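Local coordinates for ornithine carbamoyltransferase (PDB 3TPF), which probably catalyses the reversible transfer of the carbamoyl group from carbamoyl phosphate to L-ornithine, giving L-citrulline and phosphate in the arginine biosynthesis pathway, at residues I16-K27 with L130-E138. Residues are numbered along the deposited sequence; the frame is centred on the assembly and turned at random.
Sequences ILSLVNHASELK and LGDLFTIKE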
loop_
_atom_site.group_PDB
_atom_site.type_symbol
_atom_site.label_atom_id
_atom_site.label_comp_id
_atom_site.label_asym_id
_atom_site.label_seq_id
_atom_site.Cartn_x
_atom_site.Cartn_y
_atom_site.Cartn_z
ATOM N N ILE B 16 6.637 25.896 -18.435
ATOM C CA ILE B 16 7.546 25.177 -17.522
ATOM C C ILE B 16 7.932 26.153 -16.418
ATOM O O ILE B 16 7.918 25.821 -15.259
ATOM C CB ILE B 16 8.822 24.690 -18.204
ATOM C CG1 ILE B 16 8.511 23.484 -19.056
ATOM C CG2 ILE B 16 9.896 24.362 -17.200
ATOM C CD1 ILE B 16 9.354 23.409 -20.331
ATOM N N LEU B 17 8.258 27.374 -16.791
ATOM C CA LEU B 17 8.683 28.344 -15.801
ATOM C C LEU B 17 7.548 28.658 -14.801
ATOM O O LEU B 17 7.790 28.932 -13.615
ATOM C CB LEU B 17 9.218 29.663 -16.420
ATOM C CG LEU B 17 10.625 29.602 -17.057
ATOM C CD1 LEU B 17 10.974 30.945 -17.662
ATOM C CD2 LEU B 17 11.691 29.085 -16.101
ATOM N N SER B 18 6.316 28.572 -15.249
ATOM C CA SER B 18 5.246 28.912 -14.351
ATOM C C SER B 18 4.988 27.744 -13.382
ATOM O O SER B 18 4.464 27.962 -12.306
ATOM C CB SER B 18 3.989 29.283 -15.119
ATOM O OG SER B 18 3.231 28.096 -15.207
ATOM N N LEU B 19 5.316 26.531 -13.798
ATOM C CA LEU B 19 5.255 25.382 -12.920
ATOM C C LEU B 19 6.263 25.519 -11.772
ATOM O O LEU B 19 5.970 25.367 -10.583
ATOM C CB LEU B 19 5.544 24.098 -13.677
ATOM C CG LEU B 19 4.413 23.407 -14.481
ATOM C CD1 LEU B 19 4.907 22.139 -15.163
ATOM C CD2 LEU B 19 3.220 23.115 -13.573
ATOM N N VAL B 20 7.466 25.888 -12.127
ATOM C CA VAL B 20 8.465 26.195 -11.127
ATOM C C VAL B 20 8.004 27.333 -10.191
ATOM O O VAL B 20 8.192 27.260 -8.983
ATOM C CB VAL B 20 9.801 26.547 -11.775
ATOM C CG1 VAL B 20 10.635 27.234 -10.722
ATOM C CG2 VAL B 20 10.494 25.305 -12.362
ATOM N N ASN B 21 7.448 28.388 -10.734
ATOM C CA ASN B 21 7.080 29.504 -9.855
ATOM C C ASN B 21 5.971 29.126 -8.932
ATOM O O ASN B 21 5.850 29.615 -7.815
ATOM C CB ASN B 21 6.632 30.771 -10.613
ATOM C CG ASN B 21 7.764 31.437 -11.363
ATOM O OD1 ASN B 21 8.987 31.214 -11.111
ATOM N ND2 ASN B 21 7.368 32.315 -12.275
ATOM N N HIS B 22 5.110 28.257 -9.426
ATOM C CA HIS B 22 3.967 27.887 -8.630
ATOM C C HIS B 22 4.479 26.999 -7.474
ATOM O O HIS B 22 4.058 27.177 -6.332
ATOM C CB HIS B 22 2.936 27.150 -9.480
ATOM C CG HIS B 22 1.623 26.951 -8.783
ATOM N ND1 HIS B 22 1.243 27.723 -7.713
ATOM C CD2 HIS B 22 0.617 26.071 -8.984
ATOM C CE1 HIS B 22 0.068 27.326 -7.268
ATOM N NE2 HIS B 22 -0.335 26.329 -8.025
ATOM N N ALA B 23 5.372 26.076 -7.829
ATOM C CA ALA B 23 5.993 25.157 -6.869
ATOM C C ALA B 23 6.528 25.987 -5.716
ATOM O O ALA B 23 6.297 25.744 -4.544
ATOM C CB ALA B 23 7.099 24.325 -7.521
ATOM N N SER B 24 7.176 27.044 -6.093
ATOM C CA SER B 24 7.799 27.895 -5.160
ATOM C C SER B 24 6.772 28.561 -4.247
ATOM O O SER B 24 6.980 28.669 -3.057
ATOM C CB SER B 24 8.573 28.943 -5.945
ATOM O OG SER B 24 9.601 29.488 -5.181
ATOM N N GLU B 25 5.696 29.049 -4.818
ATOM C CA GLU B 25 4.610 29.656 -4.023
ATOM C C GLU B 25 4.071 28.643 -3.021
ATOM O O GLU B 25 3.790 28.961 -1.869
ATOM C CB GLU B 25 3.449 30.142 -4.914
ATOM C CG GLU B 25 3.619 31.550 -5.509
ATOM C CD GLU B 25 2.892 31.727 -6.862
ATOM O OE1 GLU B 25 3.197 32.706 -7.574
ATOM O OE2 GLU B 25 1.990 30.894 -7.212
ATOM N N LEU B 26 3.949 27.408 -3.490
ATOM C CA LEU B 26 3.336 26.344 -2.673
ATOM C C LEU B 26 4.270 25.943 -1.536
ATOM O O LEU B 26 3.831 25.643 -0.414
ATOM C CB LEU B 26 2.964 25.130 -3.520
ATOM C CG LEU B 26 1.706 25.299 -4.365
ATOM C CD1 LEU B 26 1.633 24.114 -5.343
ATOM C CD2 LEU B 26 0.478 25.396 -3.456
ATOM N N LYS B 27 5.553 25.937 -1.845
ATOM C CA LYS B 27 6.555 25.650 -0.817
ATOM C C LYS B 27 6.498 26.726 0.243
ATOM O O LYS B 27 6.502 26.442 1.419
ATOM C CB LYS B 27 7.960 25.561 -1.372
ATOM C CG LYS B 27 9.027 25.366 -0.312
ATOM C CD LYS B 27 10.286 24.752 -0.924
ATOM C CE LYS B 27 11.558 24.807 -0.061
ATOM N NZ LYS B 27 12.633 23.835 -0.593
ATOM N N LEU B 130 12.076 18.878 -13.616
ATOM C CA LEU B 130 11.378 20.066 -13.049
ATOM C C LEU B 130 11.934 20.364 -11.695
ATOM O O LEU B 130 12.095 21.513 -11.303
ATOM C CB LEU B 130 9.893 19.851 -12.905
ATOM C CG LEU B 130 9.002 20.138 -14.082
ATOM C CD1 LEU B 130 7.642 19.734 -13.713
ATOM C CD2 LEU B 130 8.994 21.572 -14.482
ATOM N N GLY B 131 12.222 19.313 -10.940
ATOM C CA GLY B 131 12.734 19.501 -9.551
ATOM C C GLY B 131 14.160 20.047 -9.459
ATOM O O GLY B 131 14.486 20.914 -8.662
ATOM N N ASP B 132 14.972 19.566 -10.378
ATOM C CA ASP B 132 16.295 20.101 -10.612
ATOM C C ASP B 132 16.210 21.605 -10.909
ATOM O O ASP B 132 16.858 22.415 -10.266
ATOM C CB ASP B 132 16.978 19.350 -11.770
ATOM C CG ASP B 132 17.378 17.933 -11.385
ATOM O OD1 ASP B 132 17.128 17.517 -10.211
ATOM O OD2 ASP B 132 18.067 17.241 -12.213
ATOM N N LEU B 133 15.358 21.958 -11.815
ATOM C CA LEU B 133 15.116 23.379 -12.174
ATOM C C LEU B 133 14.741 24.220 -10.983
ATOM O O LEU B 133 15.325 25.271 -10.710
ATOM C CB LEU B 133 13.977 23.444 -13.167
ATOM C CG LEU B 133 14.110 24.334 -14.366
ATOM C CD1 LEU B 133 15.508 24.329 -14.928
ATOM C CD2 LEU B 133 13.178 23.749 -15.408
ATOM N N PHE B 134 13.784 23.710 -10.221
ATOM C CA PHE B 134 13.291 24.414 -9.008
ATOM C C PHE B 134 14.475 24.732 -8.142
ATOM O O PHE B 134 14.565 25.817 -7.509
ATOM C CB PHE B 134 12.356 23.480 -8.232
ATOM C CG PHE B 134 11.829 24.052 -6.955
ATOM C CD1 PHE B 134 10.657 24.759 -6.950
ATOM C CD2 PHE B 134 12.468 23.851 -5.772
ATOM C CE1 PHE B 134 10.165 25.329 -5.778
ATOM C CE2 PHE B 134 11.996 24.442 -4.588
ATOM C CZ PHE B 134 10.834 25.164 -4.588
ATOM N N THR B 135 15.366 23.744 -8.098
ATOM C CA THR B 135 16.495 23.786 -7.161
ATOM C C THR B 135 17.547 24.788 -7.586
ATOM O O THR B 135 18.073 25.535 -6.792
ATOM C CB THR B 135 17.127 22.413 -6.971
ATOM O OG1 THR B 135 16.141 21.528 -6.412
ATOM C CG2 THR B 135 18.253 22.565 -6.010
ATOM N N ILE B 136 17.776 24.801 -8.884
ATOM C CA ILE B 136 18.656 25.770 -9.501
ATOM C C ILE B 136 18.190 27.209 -9.218
ATOM O O ILE B 136 18.975 28.081 -8.891
ATOM C CB ILE B 136 18.730 25.565 -11.019
ATOM C CG1 ILE B 136 19.452 24.245 -11.333
ATOM C CG2 ILE B 136 19.448 26.738 -11.644
ATOM C CD1 ILE B 136 19.291 23.826 -12.759
ATOM N N LYS B 137 16.894 27.406 -9.268
ATOM C CA LYS B 137 16.328 28.708 -8.998
ATOM C C LYS B 137 16.492 29.069 -7.525
ATOM O O LYS B 137 16.799 30.194 -7.170
ATOM C CB LYS B 137 14.871 28.719 -9.445
ATOM C CG LYS B 137 14.123 30.020 -9.302
ATOM C CD LYS B 137 12.898 30.078 -10.250
ATOM C CE LYS B 137 12.197 31.478 -10.225
ATOM N NZ LYS B 137 11.131 31.734 -9.184
ATOM N N GLU B 138 16.308 28.086 -6.659
ATOM C CA GLU B 138 16.462 28.307 -5.208
ATOM C C GLU B 138 17.877 28.625 -4.798
ATOM O O GLU B 138 18.114 29.328 -3.830
ATOM C CB GLU B 138 16.027 27.078 -4.411
ATOM C CG GLU B 138 14.766 27.245 -3.552
ATOM C CD GLU B 138 14.606 26.107 -2.533
ATOM O OE1 GLU B 138 13.874 26.410 -1.558
ATOM O OE2 GLU B 138 15.189 24.946 -2.683
#
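The Phe134 ring pushes edge-first into helix 16-27: the backbone N of Ser24 lies at the ring edge, in plane, 3.5 Å from Phe134 CE1, and Lys27 CD meets the rim at CZ. Ala23 approaches the ring obliquely, its CB 3.6 Å from Phe134 CD1. Phe134 reaches across because chi1 of 178° carries CG away from the backbone N, a knob in the hole made by Val20, Ala23, Ser24 and Lys27, where the small Ala23 and Ser24 let the ring come close to the helix backbone. Val20 is the returning knob: its CG1 rests on Lys137 CD at 3.7 Å and its CG2 on Leu133 CB, a short branched side chain suited to the backbones' nearest approach. The two helices, crossing at -66° with axes 9.7 Å apart, are the first helix of the carbamoyl phosphate domain and the one that follows its last strand. Helix 279-302 packs beside both, touching Leu19, Lys27, Leu130 and Phe134. Toward the N-terminal ends, Leu130 CD1 meets Leu19 CD1, and Ile16 CG2 lies 3.8 Å from Leu133 CD2, a patch of branched aliphatic contacts. Two long lysines bridge the helices. Lys137, bent at its last torsion (-87°), gives NZ to Asn21 OD1 at 2.9 Å, from outside the amide plane. The extended Lys27 passes the ring to a weakly hydrogen-bonded salt bridge, NZ to Glu138 OE1 at 3.0 Å, and binds Asn288 and Glu284.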